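PDB 1Z7M: ATP phosphoribosyltransferase regulatory subunit from Lactococcus lactis, which is required for the first step of histidine biosynthesis and may allow histidine to feedback-regulate ATP phosphoribosyltransferase activity. Local coordinates for residues Thr175-Gly180 with Phe290-Ser295; Leu202-Asp207 with Gly277-Met282; Ile126-Lys131 with Thr138-Ile143. All coordinates share one frame; numbering follows the deposited sequence.

Interaction 1. Residues Thr175-Gly180 with Phe290-Ser295; sequences TVFEIG and FKAYSS. With PO4 (phosphate ion), chain J.
Thr175 meets Ser294 at a non-hydrogen-bonded pair, its CG2 methyl lying 4.0 Å from Ser294 CB; helix 152-169 reaches the same side of the sheet through Ile167. Val176 exchanges both backbone bonds with Tyr293. The one from Tyr293 N to Val176 O is 2.9 Å, and on the face the two residues share, Val176 CG2 rests on Tyr293 CB. Phe177 sits opposite Ala292. Its CG is anti to the backbone N (chi1 -170°), and the ring beyond meets three residues of the other strand: Lys291 O lies 3.9 Å above one face, offset toward the rim, CD1 touches Ala292 CB, and CZ comes to 3.7 Å from Phe290 CD1. The two phenyl planes are 22° from parallel but slid so far apart that they barely overlap. These are adjacent antiparallel strands of the mixed sheet that forms the core of the class II aminoacyl-tRNA synthetase fold, which this regulatory subunit shares. Glu178 pairs with Lys291 through an almost straight N-H...O bond of 2.9 Å from Glu178 N to Lys291 O, and a second runs from Lys291 N to Glu178 O. On the side of Val176 and Tyr293, the extended Glu178 chain carries its carboxylate to a salt bridge with a basic side chain of another protein of the assembly. A phosphate ion, probably from the crystallisation liquor, lies beside it; its O2 takes bonds from Lys291 NZ (2.8 Å) and Tyr293 OH (2.7 Å), and that other protein also binds the ion. Ile179 returns to the Phe177 side, where its CG2 packs 4.0 Å from Phe290 CB.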
loop_
_atom_site.group_PDB
_atom_site.type_symbol
_atom_site.label_atom_id
_atom_site.label_comp_id
_atom_site.label_asym_id
_atom_site.label_seq_id
_atom_site.Cartn_x
_atom_site.Cartn_y
_atom_site.Cartn_z
ATOM N N THR B 175 -14.134 -41.902 1.133
ATOM C CA THR B 175 -13.575 -40.953 2.098
ATOM C C THR B 175 -13.376 -41.506 3.502
ATOM O O THR B 175 -14.270 -42.127 4.076
ATOM C CB THR B 175 -14.463 -39.687 2.271
ATOM O OG1 THR B 175 -15.710 -40.042 2.890
ATOM C CG2 THR B 175 -14.730 -39.025 0.934
ATOM N N VAL B 176 -12.206 -41.244 4.067
ATOM C CA VAL B 176 -11.913 -41.683 5.416
ATOM C C VAL B 176 -11.882 -40.499 6.379
ATOM O O VAL B 176 -11.433 -39.401 6.042
ATOM C CB VAL B 176 -10.569 -42.426 5.486
ATOM C CG1 VAL B 176 -10.549 -43.517 4.438
ATOM C CG2 VAL B 176 -9.417 -41.463 5.290
ATOM N N PHE B 177 -12.374 -40.745 7.583
ATOM C CA PHE B 177 -12.417 -39.738 8.622
ATOM C C PHE B 177 -11.430 -40.177 9.716
ATOM O O PHE B 177 -11.433 -41.343 10.115
ATOM C CB PHE B 177 -13.834 -39.667 9.161
ATOM C CG PHE B 177 -14.064 -38.528 10.062
ATOM C CD1 PHE B 177 -14.484 -37.310 9.559
ATOM C CD2 PHE B 177 -13.868 -38.666 11.428
ATOM C CE1 PHE B 177 -14.713 -36.234 10.407
ATOM C CE2 PHE B 177 -14.091 -37.602 12.292
ATOM C CZ PHE B 177 -14.516 -36.380 11.781
ATOM N N GLU B 178 -10.585 -39.258 10.184
ATOM C CA GLU B 178 -9.573 -39.565 11.210
ATOM C C GLU B 178 -9.646 -38.674 12.436
ATOM O O GLU B 178 -9.677 -37.453 12.314
ATOM C CB GLU B 178 -8.159 -39.422 10.644
ATOM C CG GLU B 178 -7.771 -40.427 9.577
ATOM C CD GLU B 178 -6.438 -40.079 8.914
ATOM O OE1 GLU B 178 -5.986 -40.850 8.039
ATOM O OE2 GLU B 178 -5.844 -39.030 9.259
ATOM N N ILE B 179 -9.648 -39.277 13.620
ATOM C CA ILE B 179 -9.677 -38.494 14.844
ATOM C C ILE B 179 -8.406 -38.697 15.649
ATOM O O ILE B 179 -7.733 -39.722 15.534
ATOM C CB ILE B 179 -10.870 -38.853 15.716
ATOM C CG1 ILE B 179 -10.856 -40.345 16.035
ATOM C CG2 ILE B 179 -12.138 -38.471 15.012
ATOM C CD1 ILE B 179 -11.979 -40.763 16.958
ATOM N N GLY B 180 -8.081 -37.709 16.468
ATOM C CA GLY B 180 -6.877 -37.799 17.267
ATOM C C GLY B 180 -6.953 -36.976 18.536
ATOM O O GLY B 180 -7.994 -36.388 18.844
ATOM N N PHE B 290 -9.520 -33.506 14.138
ATOM C CA PHE B 290 -9.887 -34.494 13.128
ATOM C C PHE B 290 -9.729 -34.051 11.685
ATOM O O PHE B 290 -9.908 -32.886 11.372
ATOM C CB PHE B 290 -11.330 -34.907 13.369
ATOM C CG PHE B 290 -12.243 -33.747 13.614
ATOM C CD1 PHE B 290 -12.943 -33.163 12.574
ATOM C CD2 PHE B 290 -12.374 -33.206 14.888
ATOM C CE1 PHE B 290 -13.761 -32.057 12.795
ATOM C CE2 PHE B 290 -13.187 -32.102 15.118
ATOM C CZ PHE B 290 -13.880 -31.528 14.067
ATOM N N LYS B 291 -9.399 -34.994 10.810
ATOM C CA LYS B 291 -9.234 -34.711 9.387
ATOM C C LYS B 291 -10.122 -35.654 8.589
ATOM O O LYS B 291 -10.671 -36.602 9.136
ATOM C CB LYS B 291 -7.761 -34.818 8.987
ATOM C CG LYS B 291 -6.846 -33.857 9.727
ATOM C CD LYS B 291 -5.454 -33.840 9.117
ATOM C CE LYS B 291 -4.538 -32.879 9.859
ATOM N NZ LYS B 291 -3.170 -32.852 9.272
ATOM N N ALA B 292 -10.251 -35.396 7.294
ATOM C CA ALA B 292 -11.061 -36.232 6.424
ATOM C C ALA B 292 -10.468 -36.147 5.037
ATOM O O ALA B 292 -10.228 -35.052 4.539
ATOM C CB ALA B 292 -12.495 -35.739 6.409
ATOM N N TYR B 293 -10.228 -37.298 4.416
ATOM C CA TYR B 293 -9.643 -37.328 3.081
ATOM C C TYR B 293 -10.518 -38.043 2.059
ATOM O O TYR B 293 -11.407 -38.809 2.420
ATOM C CB TYR B 293 -8.275 -38.009 3.110
ATOM C CG TYR B 293 -7.215 -37.246 3.864
ATOM C CD1 TYR B 293 -7.242 -37.161 5.254
ATOM C CD2 TYR B 293 -6.189 -36.592 3.184
ATOM C CE1 TYR B 293 -6.275 -36.438 5.953
ATOM C CE2 TYR B 293 -5.214 -35.866 3.869
ATOM C CZ TYR B 293 -5.263 -35.789 5.251
ATOM O OH TYR B 293 -4.328 -35.037 5.934
ATOM N N SER B 294 -10.262 -37.767 0.783
ATOM C CA SER B 294 -10.979 -38.394 -0.325
ATOM C C SER B 294 -9.924 -39.047 -1.179
ATOM O O SER B 294 -8.881 -38.446 -1.435
ATOM C CB SER B 294 -11.722 -37.363 -1.185
ATOM O OG SER B 294 -11.938 -37.862 -2.506
ATOM N N SER B 295 -10.180 -40.268 -1.625
ATOM C CA SER B 295 -9.206 -40.952 -2.459
ATOM C C SER B 295 -8.956 -40.137 -3.713
ATOM O O SER B 295 -8.004 -40.393 -4.436
ATOM C CB SER B 295 -9.713 -42.341 -2.844
ATOM O OG SER B 295 -11.032 -42.277 -3.370
HETATM P P PO4 J . -2.443 -36.351 8.609
HETATM O O1 PO4 J . -3.476 -37.091 8.950
HETATM O O2 PO4 J . -2.439 -35.158 7.910
HETATM O O3 PO4 J . -2.052 -35.633 10.255
HETATM O O4 PO4 J . -1.087 -37.057 8.555
#

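Interaction 2. Residues Leu202-Asp207 with Gly277-Met282; sequences LLLKKD and GMVPKM
Val279 sets CG1 anti to its backbone N (chi1 178°), which leaves CG2 anti to the carbonyl carbon, the branch that presses against Leu203 and Leu204. The Leu203 side chain crosses that of Val279 at a slant. Val279 CG2 lies 3.5 Å from Leu203 CB and 4.0 Å from Leu204 CG, so one methyl is received by two successive leucines of the helix. The Leu204 side chain meets Val279 at about a right angle, its CD2 methyl 4.0 Å from Val279 CB. Leu203 CD2 lies against the backbone of Gly277, 3.7 Å from Gly277 O. A CB on Gly277 would point toward the helix and come close to Leu203 CD2 and Lys206 NZ. No hydrogen bond joins the two segments; the contact is apolar packing, which Phe185 of helix 182-191 and Phe232 extend around Leu203. Lys206 NZ stays 4.4 Å from Gly277 O and bonds weakly to Phe232 O, and its side chain makes a cation-pi contact with an aromatic residue of another protein chain. The loop between strands 272-274 and 288-294 thus packs against the C-terminal end of helix 196-204, where Lys206, with its positive phi of 45°, fits the C-prime position of a Schellman motif, though the placing of Asp207 N, which would close it, is doubtful.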
loop_
_atom_site.group_PDB
_atom_site.type_symbol
_atom_site.label_atom_id
_atom_site.label_comp_id
_atom_site.label_asym_id
_atom_site.label_seq_id
_atom_site.Cartn_x
_atom_site.Cartn_y
_atom_site.Cartn_z
ATOM N N LEU B 202 9.269 -35.740 12.868
ATOM C CA LEU B 202 9.304 -37.162 12.569
ATOM C C LEU B 202 7.924 -37.707 12.247
ATOM O O LEU B 202 7.765 -38.512 11.330
ATOM C CB LEU B 202 9.916 -37.936 13.739
ATOM C CG LEU B 202 11.444 -37.866 13.876
ATOM C CD1 LEU B 202 11.888 -38.658 15.082
ATOM C CD2 LEU B 202 12.098 -38.425 12.635
ATOM N N LEU B 203 6.924 -37.264 12.997
ATOM C CA LEU B 203 5.549 -37.705 12.790
ATOM C C LEU B 203 4.914 -37.104 11.544
ATOM O O LEU B 203 4.094 -37.743 10.874
ATOM C CB LEU B 203 4.709 -37.339 14.002
ATOM C CG LEU B 203 4.822 -38.238 15.232
ATOM C CD1 LEU B 203 4.224 -37.521 16.412
ATOM C CD2 LEU B 203 4.094 -39.552 14.996
ATOM N N LEU B 204 5.289 -35.863 11.255
ATOM C CA LEU B 204 4.785 -35.142 10.105
ATOM C C LEU B 204 5.160 -35.770 8.803
ATOM O O LEU B 204 4.359 -35.821 7.871
ATOM C CB LEU B 204 5.339 -33.743 10.092
ATOM C CG LEU B 204 4.575 -32.772 10.960
ATOM C CD1 LEU B 204 5.341 -31.469 11.034
ATOM C CD2 LEU B 204 3.204 -32.577 10.373
ATOM N N LYS B 205 6.404 -36.210 8.738
ATOM C CA LYS B 205 6.930 -36.814 7.542
ATOM C C LYS B 205 6.903 -38.321 7.663
ATOM O O LYS B 205 7.319 -39.018 6.745
ATOM C CB LYS B 205 8.355 -36.328 7.348
ATOM C CG LYS B 205 8.523 -34.827 7.542
ATOM C CD LYS B 205 7.942 -34.025 6.385
ATOM C CE LYS B 205 8.505 -34.494 5.058
ATOM N NZ LYS B 205 10.006 -34.559 5.043
ATOM N N LYS B 206 6.379 -38.820 8.780
ATOM C CA LYS B 206 6.354 -40.248 8.990
ATOM C C LYS B 206 7.713 -40.752 8.601
ATOM O O LYS B 206 7.901 -41.714 7.843
ATOM C CB LYS B 206 5.241 -40.922 8.200
ATOM C CG LYS B 206 3.856 -40.554 8.705
ATOM C CD LYS B 206 2.803 -41.519 8.201
ATOM C CE LYS B 206 1.429 -41.142 8.711
ATOM N NZ LYS B 206 1.433 -40.910 10.178
ATOM N N ASP B 207 8.654 -40.018 9.139
ATOM C CA ASP B 207 10.048 -40.243 8.928
ATOM C C ASP B 207 10.482 -41.567 9.672
ATOM O O ASP B 207 11.244 -41.495 10.636
ATOM C CB ASP B 207 10.861 -39.030 9.384
ATOM C CG ASP B 207 12.316 -39.113 8.965
ATOM O OD1 ASP B 207 12.786 -40.232 8.671
ATOM O OD2 ASP B 207 12.985 -38.059 8.932
ATOM N N GLY B 277 -0.898 -40.897 15.588
ATOM C CA GLY B 277 0.302 -40.277 15.065
ATOM C C GLY B 277 0.002 -38.931 14.445
ATOM O O GLY B 277 0.834 -38.358 13.752
ATOM N N MET B 278 -1.196 -38.427 14.699
ATOM C CA MET B 278 -1.630 -37.148 14.172
ATOM C C MET B 278 -0.952 -36.000 14.903
ATOM O O MET B 278 -0.973 -35.956 16.129
ATOM C CB MET B 278 -3.140 -37.039 14.333
ATOM C CG MET B 278 -3.737 -35.764 13.815
ATOM S SD MET B 278 -5.524 -35.729 14.015
ATOM C CE MET B 278 -6.020 -36.712 12.592
ATOM N N VAL B 279 -0.345 -35.076 14.158
ATOM C CA VAL B 279 0.324 -33.911 14.755
ATOM C C VAL B 279 -0.645 -32.723 14.742
ATOM O O VAL B 279 -1.114 -32.307 13.685
ATOM C CB VAL B 279 1.578 -33.505 13.959
ATOM C CG1 VAL B 279 2.190 -32.308 14.582
ATOM C CG2 VAL B 279 2.574 -34.624 13.916
ATOM N N PRO B 280 -0.943 -32.152 15.915
ATOM C CA PRO B 280 -1.863 -31.011 16.038
ATOM C C PRO B 280 -1.521 -29.919 15.035
ATOM O O PRO B 280 -0.384 -29.453 14.996
ATOM C CB PRO B 280 -1.640 -30.528 17.462
ATOM C CG PRO B 280 -1.074 -31.688 18.159
ATOM C CD PRO B 280 -0.201 -32.366 17.160
ATOM N N LYS B 281 -2.498 -29.484 14.247
ATOM C CA LYS B 281 -2.229 -28.458 13.247
ATOM C C LYS B 281 -1.647 -27.219 13.899
ATOM O O LYS B 281 -0.466 -26.911 13.730
ATOM C CB LYS B 281 -3.509 -28.106 12.462
ATOM C CG LYS B 281 -3.268 -27.231 11.217
ATOM C CD LYS B 281 -4.439 -27.274 10.238
ATOM C CE LYS B 281 -4.308 -26.203 9.148
ATOM N NZ LYS B 281 -3.046 -26.278 8.340
ATOM N N MET B 282 -2.472 -26.507 14.652
ATOM C CA MET B 282 -2.003 -25.300 15.309
ATOM C C MET B 282 -1.539 -25.663 16.702
ATOM O O MET B 282 -1.898 -26.711 17.224
ATOM C CB MET B 282 -3.090 -24.222 15.290
ATOM C CG MET B 282 -3.117 -23.391 14.019
ATOM S SD MET B 282 -1.569 -22.511 13.729
ATOM C CE MET B 282 -0.477 -23.871 13.324
#

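Interaction 3. Residues Ile126-Lys131 with Thr138-Ile143; sequences IFRKEK and TENYQI
Ile126 packs against the backbone and CB of Asn140 and the terminal amide of Gln142. Its N bonds to Asn140 O at 2.8 Å, and Asn140 N returns a bond to Ile126 O. With CG1 between the backbone N and the carbonyl carbon (chi1 55°), CG1 lies 3.7 Å from Asn140 CB, and CD1 beyond it meets the Gln142 amide, 3.3 Å from Gln142 NE2. The two side chains cross at about a right angle, with Phe101 touching both. An alanine in place of Gln142 would probably leave the end of Ile126 without the amide it packs on and freer to turn about chi2. On the other face of the hairpin Phe127 and Glu139 lie side by side, pointing the same way, with Glu139 CG 3.6 Å from Phe127 CE2. Thr138 belongs to this packed part too: its O accepts a 3.2 Å bond from Arg128 N, its CB lies near Arg128 O, and its OG1 bonds to Glu27 O. The looser part is the Arg128 side chain and what follows. Arg128 crosses Asn140 with only CD near the amide, 3.7 Å from Asn140 OD1. Lys129 has its CB directed away and makes a cation-pi contact with Phe85; Lys131 lies on the exposed side, near another protein chain. The strand-loop-strand layout, with an Arg just after the first strand in a Phe-Arg-X-Glu sequence, is consistent with motif 2 of class II aminoacyl-tRNA synthetases. Backbone bonds and carbon packing, with the Gln142 amide against Ile126, join the strands, while the Arg128 guanidinium goes to Tyr99 in a cation-pi contact and the Glu139 carboxylate to Lys125 of the partner strand and Ser62 of the second subunit.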
loop_
_atom_site.group_PDB
_atom_site.type_symbol
_atom_site.label_atom_id
_atom_site.label_comp_id
_atom_site.label_asym_id
_atom_site.label_seq_id
_atom_site.Cartn_x
_atom_site.Cartn_y
_atom_site.Cartn_z
ATOM N N ILE B 126 -11.000 -17.357 1.817
ATOM C CA ILE B 126 -9.839 -16.757 2.465
ATOM C C ILE B 126 -8.815 -16.603 1.356
ATOM O O ILE B 126 -8.909 -17.284 0.341
ATOM C CB ILE B 126 -9.237 -17.666 3.560
ATOM C CG1 ILE B 126 -8.895 -19.033 2.983
ATOM C CG2 ILE B 126 -10.193 -17.797 4.707
ATOM C CD1 ILE B 126 -8.051 -19.852 3.918
ATOM N N PHE B 127 -7.844 -15.720 1.553
ATOM C CA PHE B 127 -6.827 -15.473 0.541
ATOM C C PHE B 127 -5.415 -15.643 1.061
ATOM O O PHE B 127 -4.965 -14.866 1.905
ATOM C CB PHE B 127 -6.985 -14.058 -0.004
ATOM C CG PHE B 127 -8.397 -13.705 -0.367
ATOM C CD1 PHE B 127 -9.276 -13.221 0.595
ATOM C CD2 PHE B 127 -8.866 -13.899 -1.667
ATOM C CE1 PHE B 127 -10.601 -12.940 0.266
ATOM C CE2 PHE B 127 -10.188 -13.621 -2.001
ATOM C CZ PHE B 127 -11.052 -13.143 -1.033
ATOM N N ARG B 128 -4.719 -16.653 0.547
ATOM C CA ARG B 128 -3.336 -16.935 0.939
ATOM C C ARG B 128 -2.520 -16.905 -0.345
ATOM O O ARG B 128 -3.061 -17.152 -1.417
ATOM C CB ARG B 128 -3.228 -18.327 1.578
ATOM C CG ARG B 128 -4.171 -18.575 2.761
ATOM C CD ARG B 128 -4.412 -20.083 3.021
ATOM N NE ARG B 128 -3.765 -20.591 4.237
ATOM C CZ ARG B 128 -4.074 -20.236 5.490
ATOM N NH1 ARG B 128 -5.038 -19.355 5.741
ATOM N NH2 ARG B 128 -3.406 -20.767 6.506
ATOM N N LYS B 129 -1.231 -16.599 -0.251
ATOM C CA LYS B 129 -0.373 -16.562 -1.439
ATOM C C LYS B 129 0.302 -17.895 -1.682
ATOM O O LYS B 129 0.719 -18.569 -0.739
ATOM C CB LYS B 129 0.719 -15.514 -1.289
ATOM C CG LYS B 129 0.252 -14.114 -1.428
ATOM C CD LYS B 129 1.405 -13.205 -1.225
ATOM C CE LYS B 129 1.001 -11.784 -1.459
ATOM N NZ LYS B 129 2.132 -10.865 -1.141
ATOM N N GLU B 130 0.428 -18.268 -2.947
ATOM C CA GLU B 130 1.080 -19.524 -3.298
ATOM C C GLU B 130 2.063 -19.259 -4.436
ATOM O O GLU B 130 1.979 -18.227 -5.078
ATOM C CB GLU B 130 0.027 -20.564 -3.700
ATOM C CG GLU B 130 -0.833 -21.045 -2.534
ATOM C CD GLU B 130 -0.039 -21.799 -1.458
ATOM O OE1 GLU B 130 -0.465 -21.771 -0.278
ATOM O OE2 GLU B 130 0.998 -22.426 -1.784
ATOM N N LYS B 131 3.007 -20.159 -4.684
ATOM C CA LYS B 131 3.965 -19.928 -5.759
ATOM C C LYS B 131 3.350 -20.095 -7.140
ATOM O O LYS B 131 2.449 -20.907 -7.331
ATOM C CB LYS B 131 5.170 -20.847 -5.593
ATOM C CG LYS B 131 5.936 -20.539 -4.331
ATOM C CD LYS B 131 7.292 -21.211 -4.274
ATOM C CE LYS B 131 8.115 -20.603 -3.136
ATOM N NZ LYS B 131 9.475 -21.216 -2.966
ATOM N N THR B 138 -4.922 -19.542 -4.792
ATOM C CA THR B 138 -4.637 -18.497 -3.819
ATOM C C THR B 138 -6.010 -18.088 -3.251
ATOM O O THR B 138 -6.120 -17.590 -2.127
ATOM C CB THR B 138 -3.874 -17.304 -4.486
ATOM O OG1 THR B 138 -4.713 -16.145 -4.535
ATOM C CG2 THR B 138 -3.412 -17.693 -5.902
ATOM N N GLU B 139 -7.054 -18.343 -4.041
ATOM C CA GLU B 139 -8.433 -18.069 -3.640
ATOM C C GLU B 139 -9.018 -19.406 -3.148
ATOM O O GLU B 139 -9.203 -20.353 -3.918
ATOM C CB GLU B 139 -9.228 -17.527 -4.822
ATOM C CG GLU B 139 -9.844 -16.167 -4.586
ATOM C CD GLU B 139 -10.159 -15.456 -5.892
ATOM O OE1 GLU B 139 -9.201 -15.126 -6.628
ATOM O OE2 GLU B 139 -11.357 -15.233 -6.185
ATOM N N ASN B 140 -9.296 -19.466 -1.852
ATOM C CA ASN B 140 -9.785 -20.666 -1.198
ATOM C C ASN B 140 -11.140 -20.506 -0.582
ATOM O O ASN B 140 -11.301 -19.762 0.386
ATOM C CB ASN B 140 -8.816 -21.057 -0.100
ATOM C CG ASN B 140 -7.426 -21.267 -0.613
ATOM O OD1 ASN B 140 -6.462 -20.822 -0.008
ATOM N ND2 ASN B 140 -7.311 -21.958 -1.732
ATOM N N TYR B 141 -12.101 -21.248 -1.124
ATOM C CA TYR B 141 -13.479 -21.228 -0.653
ATOM C C TYR B 141 -13.647 -22.274 0.436
ATOM O O TYR B 141 -13.349 -23.448 0.237
ATOM C CB TYR B 141 -14.424 -21.564 -1.796
ATOM C CG TYR B 141 -15.821 -21.038 -1.587
ATOM C CD1 TYR B 141 -16.207 -19.820 -2.131
ATOM C CD2 TYR B 141 -16.767 -21.760 -0.851
ATOM C CE1 TYR B 141 -17.499 -19.335 -1.959
ATOM C CE2 TYR B 141 -18.067 -21.274 -0.667
ATOM C CZ TYR B 141 -18.421 -20.064 -1.225
ATOM O OH TYR B 141 -19.683 -19.564 -1.052
ATOM N N GLN B 142 -14.129 -21.857 1.589
ATOM C CA GLN B 142 -14.317 -22.805 2.646
ATOM C C GLN B 142 -15.729 -22.674 3.169
ATOM O O GLN B 142 -16.398 -21.663 2.918
ATOM C CB GLN B 142 -13.351 -22.522 3.776
ATOM C CG GLN B 142 -11.972 -22.204 3.319
ATOM C CD GLN B 142 -11.037 -21.930 4.476
ATOM O OE1 GLN B 142 -11.371 -21.197 5.399
ATOM N NE2 GLN B 142 -9.854 -22.524 4.431
ATOM N N ILE B 143 -16.177 -23.724 3.864
ATOM C CA ILE B 143 -17.487 -23.767 4.526
ATOM C C ILE B 143 -17.206 -24.408 5.885
ATOM O O ILE B 143 -16.607 -25.472 5.958
ATOM C CB ILE B 143 -18.536 -24.626 3.780
ATOM C CG1 ILE B 143 -18.742 -24.119 2.361
ATOM C CG2 ILE B 143 -19.853 -24.513 4.486
ATOM C CD1 ILE B 143 -19.794 -24.871 1.587
#

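In the fold
Interaction 3 closes first along the chain, as the hairpin of strands 118-127 and 139-148. Interaction 1 follows, pairing strands 175-181 and 288-294, and interaction 2 falls between its two halves in sequence. Interactions 1 and 3 share the mixed sheet, toward opposite ends of it, with strands 320-326 and 302-306 between them and centres about 21 Å apart. Interactions 1 and 2 have centres about 15 Å apart and touch through Met278, which packs on Glu178 and Lys291; interaction 2 joins the largely helical region after strand 175-181 to this end of the sheet. All three have a residue near another protein of the assembly; interaction 3 also touches the second subunit.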